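PDB 3DMG: probable ribosomal RNA small subunit methyltransferase from Thermus thermophilus, which probably transfers methyl groups from S-adenosyl-L-methionine to a base of small-subunit ribosomal RNA. Local coordinates for residues Glu6-Leu11 and Ser287-Ala292. Numbering follows the deposited sequence.
With SAH (S-adenosyl-L-homocysteine), chain H.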
loop_
_atom_site.group_PDB
_atom_site.type_symbol
_atom_site.label_atom_id
_atom_site.label_comp_id
_atom_site.label_asym_id
_atom_site.label_seq_id
_atom_site.Cartn_x
_atom_site.Cartn_y
_atom_site.Cartn_z
ATOM N N GLU A 6 1.665 3.297 20.168
ATOM C CA GLU A 6 0.228 3.341 20.482
ATOM C C GLU A 6 -0.483 4.418 19.654
ATOM O O GLU A 6 -1.569 4.172 19.098
ATOM C CB GLU A 6 -0.012 3.566 22.001
ATOM C CG GLU A 6 -1.493 3.476 22.438
ATOM C CD GLU A 6 -2.246 4.801 22.295
ATOM O OE1 GLU A 6 -1.597 5.859 22.415
ATOM O OE2 GLU A 6 -3.482 4.784 22.049
ATOM N N ALA A 7 0.119 5.603 19.558
ATOM C CA ALA A 7 -0.498 6.672 18.760
ATOM C C ALA A 7 -0.550 6.318 17.284
ATOM O O ALA A 7 -1.555 6.610 16.630
ATOM C CB ALA A 7 0.181 7.998 18.954
ATOM N N TYR A 8 0.514 5.700 16.760
ATOM C CA TYR A 8 0.507 5.294 15.355
ATOM C C TYR A 8 -0.666 4.325 15.059
ATOM O O TYR A 8 -1.356 4.448 14.030
ATOM C CB TYR A 8 1.849 4.663 14.892
ATOM C CG TYR A 8 1.661 4.187 13.475
ATOM C CD1 TYR A 8 1.713 5.081 12.409
ATOM C CD2 TYR A 8 1.265 2.864 13.204
ATOM C CE1 TYR A 8 1.435 4.684 11.111
ATOM C CE2 TYR A 8 0.970 2.451 11.915
ATOM C CZ TYR A 8 1.055 3.350 10.863
ATOM O OH TYR A 8 0.736 2.959 9.587
ATOM N N HIS A 9 -0.878 3.379 15.968
ATOM C CA HIS A 9 -1.886 2.341 15.795
ATOM C C HIS A 9 -3.290 2.725 16.236
ATOM O O HIS A 9 -4.230 1.956 16.039
ATOM C CB HIS A 9 -1.464 1.066 16.506
ATOM C CG HIS A 9 -0.353 0.339 15.821
ATOM N ND1 HIS A 9 -0.495 -0.232 14.577
ATOM C CD2 HIS A 9 0.915 0.064 16.222
ATOM C CE1 HIS A 9 0.635 -0.826 14.236
ATOM N NE2 HIS A 9 1.507 -0.659 15.213
ATOM N N ARG A 10 -3.411 3.889 16.874
ATOM C CA ARG A 10 -4.703 4.316 17.418
ATOM C C ARG A 10 -5.685 4.730 16.334
ATOM O O ARG A 10 -5.335 5.456 15.408
ATOM C CB ARG A 10 -4.496 5.483 18.379
ATOM C CG ARG A 10 -5.767 5.874 19.141
ATOM C CD ARG A 10 -5.533 7.003 20.146
ATOM N NE ARG A 10 -4.899 8.173 19.536
ATOM C CZ ARG A 10 -3.888 8.857 20.080
ATOM N NH1 ARG A 10 -3.364 8.488 21.245
ATOM N NH2 ARG A 10 -3.385 9.912 19.453
ATOM N N LEU A 11 -6.931 4.274 16.489
ATOM C CA LEU A 11 -8.030 4.684 15.615
ATOM C C LEU A 11 -8.796 5.780 16.320
ATOM O O LEU A 11 -9.189 5.612 17.483
ATOM C CB LEU A 11 -8.971 3.510 15.342
ATOM C CG LEU A 11 -8.365 2.176 14.904
ATOM C CD1 LEU A 11 -9.451 1.177 14.553
ATOM C CD2 LEU A 11 -7.462 2.381 13.728
ATOM N N SER A 287 -0.301 -6.553 6.907
ATOM C CA SER A 287 -0.179 -5.954 8.221
ATOM C C SER A 287 0.103 -4.469 8.118
ATOM O O SER A 287 0.869 -4.051 7.261
ATOM C CB SER A 287 0.995 -6.637 8.931
ATOM O OG SER A 287 1.141 -6.170 10.274
ATOM N N ASP A 288 -0.529 -3.696 9.003
ATOM C CA ASP A 288 -0.186 -2.278 9.151
ATOM C C ASP A 288 0.978 -2.208 10.122
ATOM O O ASP A 288 0.802 -2.388 11.345
ATOM C CB ASP A 288 -1.381 -1.508 9.720
ATOM C CG ASP A 288 -1.102 -0.029 9.901
ATOM O OD1 ASP A 288 -0.079 0.468 9.389
ATOM O OD2 ASP A 288 -1.932 0.632 10.541
ATOM N N VAL A 289 2.165 -1.988 9.573
ATOM C CA VAL A 289 3.418 -2.115 10.349
ATOM C C VAL A 289 3.408 -3.473 11.091
ATOM O O VAL A 289 3.280 -4.522 10.434
ATOM C CB VAL A 289 3.726 -0.864 11.235
ATOM C CG1 VAL A 289 5.189 -0.866 11.671
ATOM C CG2 VAL A 289 3.411 0.428 10.466
ATOM N N ASP A 290 3.547 -3.475 12.415
ATOM C CA ASP A 290 3.589 -4.727 13.166
ATOM C C ASP A 290 2.251 -5.177 13.742
ATOM O O ASP A 290 2.212 -6.024 14.616
ATOM C CB ASP A 290 4.629 -4.631 14.288
ATOM C CG ASP A 290 4.316 -3.545 15.308
ATOM O OD1 ASP A 290 3.585 -2.576 15.000
ATOM O OD2 ASP A 290 4.830 -3.660 16.446
ATOM N N GLU A 291 1.155 -4.642 13.209
ATOM C CA GLU A 291 -0.181 -4.952 13.711
ATOM C C GLU A 291 -0.490 -6.449 13.748
ATOM O O GLU A 291 -1.182 -6.916 14.660
ATOM C CB GLU A 291 -1.205 -4.171 12.871
ATOM C CG GLU A 291 -2.648 -4.550 13.053
ATOM C CD GLU A 291 -3.197 -5.251 11.870
ATOM O OE1 GLU A 291 -2.660 -5.084 10.749
ATOM O OE2 GLU A 291 -4.189 -5.970 12.059
ATOM N N ALA A 292 0.017 -7.177 12.760
ATOM C CA ALA A 292 -0.276 -8.612 12.630
ATOM C C ALA A 292 0.557 -9.482 13.570
ATOM O O ALA A 292 0.252 -10.663 13.730
ATOM C CB ALA A 292 -0.070 -9.075 11.187
HETATM N N SAH H . 10.966 -3.843 0.775
HETATM C CA SAH H . 10.543 -3.626 -0.650
HETATM C CB SAH H . 9.548 -2.466 -0.787
HETATM C CG SAH H . 10.011 -1.145 -0.187
HETATM S SD SAH H . 8.929 0.254 -0.587
HETATM C C SAH H . 11.759 -3.325 -1.512
HETATM O O SAH H . 12.795 -3.027 -0.907
HETATM O OXT SAH H . 11.651 -3.359 -2.737
HETATM C "C5'" SAH H . 8.058 0.487 0.999
HETATM C "C4'" SAH H . 6.967 -0.560 1.237
HETATM O "O4'" SAH H . 6.361 -0.165 2.467
HETATM C "C3'" SAH H . 5.886 -0.670 0.142
HETATM O "O3'" SAH H . 5.789 -2.005 -0.328
HETATM C "C2'" SAH H . 4.648 -0.190 0.908
HETATM O "O2'" SAH H . 3.433 -0.713 0.421
HETATM C "C1'" SAH H . 5.021 -0.560 2.333
HETATM N N9 SAH H . 4.166 0.092 3.312
HETATM C C8 SAH H . 3.600 1.343 3.227
HETATM N N7 SAH H . 2.882 1.545 4.362
HETATM C C5 SAH H . 3.009 0.446 5.161
HETATM C C6 SAH H . 2.460 0.108 6.401
HETATM N N6 SAH H . 1.622 0.934 7.062
HETATM N N1 SAH H . 2.821 -1.127 6.917
HETATM C C2 SAH H . 3.635 -2.013 6.246
HETATM N N3 SAH H . 4.134 -1.705 4.993
HETATM C C4 SAH H . 3.820 -0.480 4.488
HETATM O O HOH W 1 -2.745 -0.775 12.844
#
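The hydroxyl of Tyr8 meets Asp288 OD1 at the edge of the ring, in its plane, beside the adenine of S-adenosyl-L-homocysteine. Tyr8 OH donates a hydrogen bond to the syn lone pair of Asp288 OD1 (2.6 Å), and the adenine N6 donates to this same OD1 at 2.9 Å. With the backbone N of Val289 donating to adenine N1 at 2.9 Å, the 6-amino edge of the base is read by one acceptor and one donor, the usual adenine recognition of Rossmann-like methyltransferases. The Tyr8 ring, its plane 66° from that of the carboxylate, also packs its CE2 against Val289 CG2 at 3.5 Å. A phenylalanine in place of Tyr8 would probably leave OD1 with one donor fewer and the Asp288 carboxylate less firmly set for the adenine.

His9 makes the second link: its NE2 donates to Asp290 OD1 at 2.8 Å, somewhat bent (145°), while Tyr8 CD2 lies over the centre of one imidazole face. A water joins His9 ND1 to Asp288 OD2. Farther out, Lys24 forms a salt bridge with Asp288 OD2 and a cation-pi contact with Tyr8, and Arg329 pairs with Asp290 OD2. The type II' turn from Asp288 to Glu291 is braced by Glu291, whose side chain, bent at chi2 (-109°), brings OE1 back to accept from Asp288 N at 3.1 Å. Helix 5-9 thus packs against the loop that follows strand 283-286, an outermost strand of the C-terminal sheet, with helix 317-329 touching Tyr8, Val289 and Asp290, and helix 76-84 touching Asp288 and Glu291.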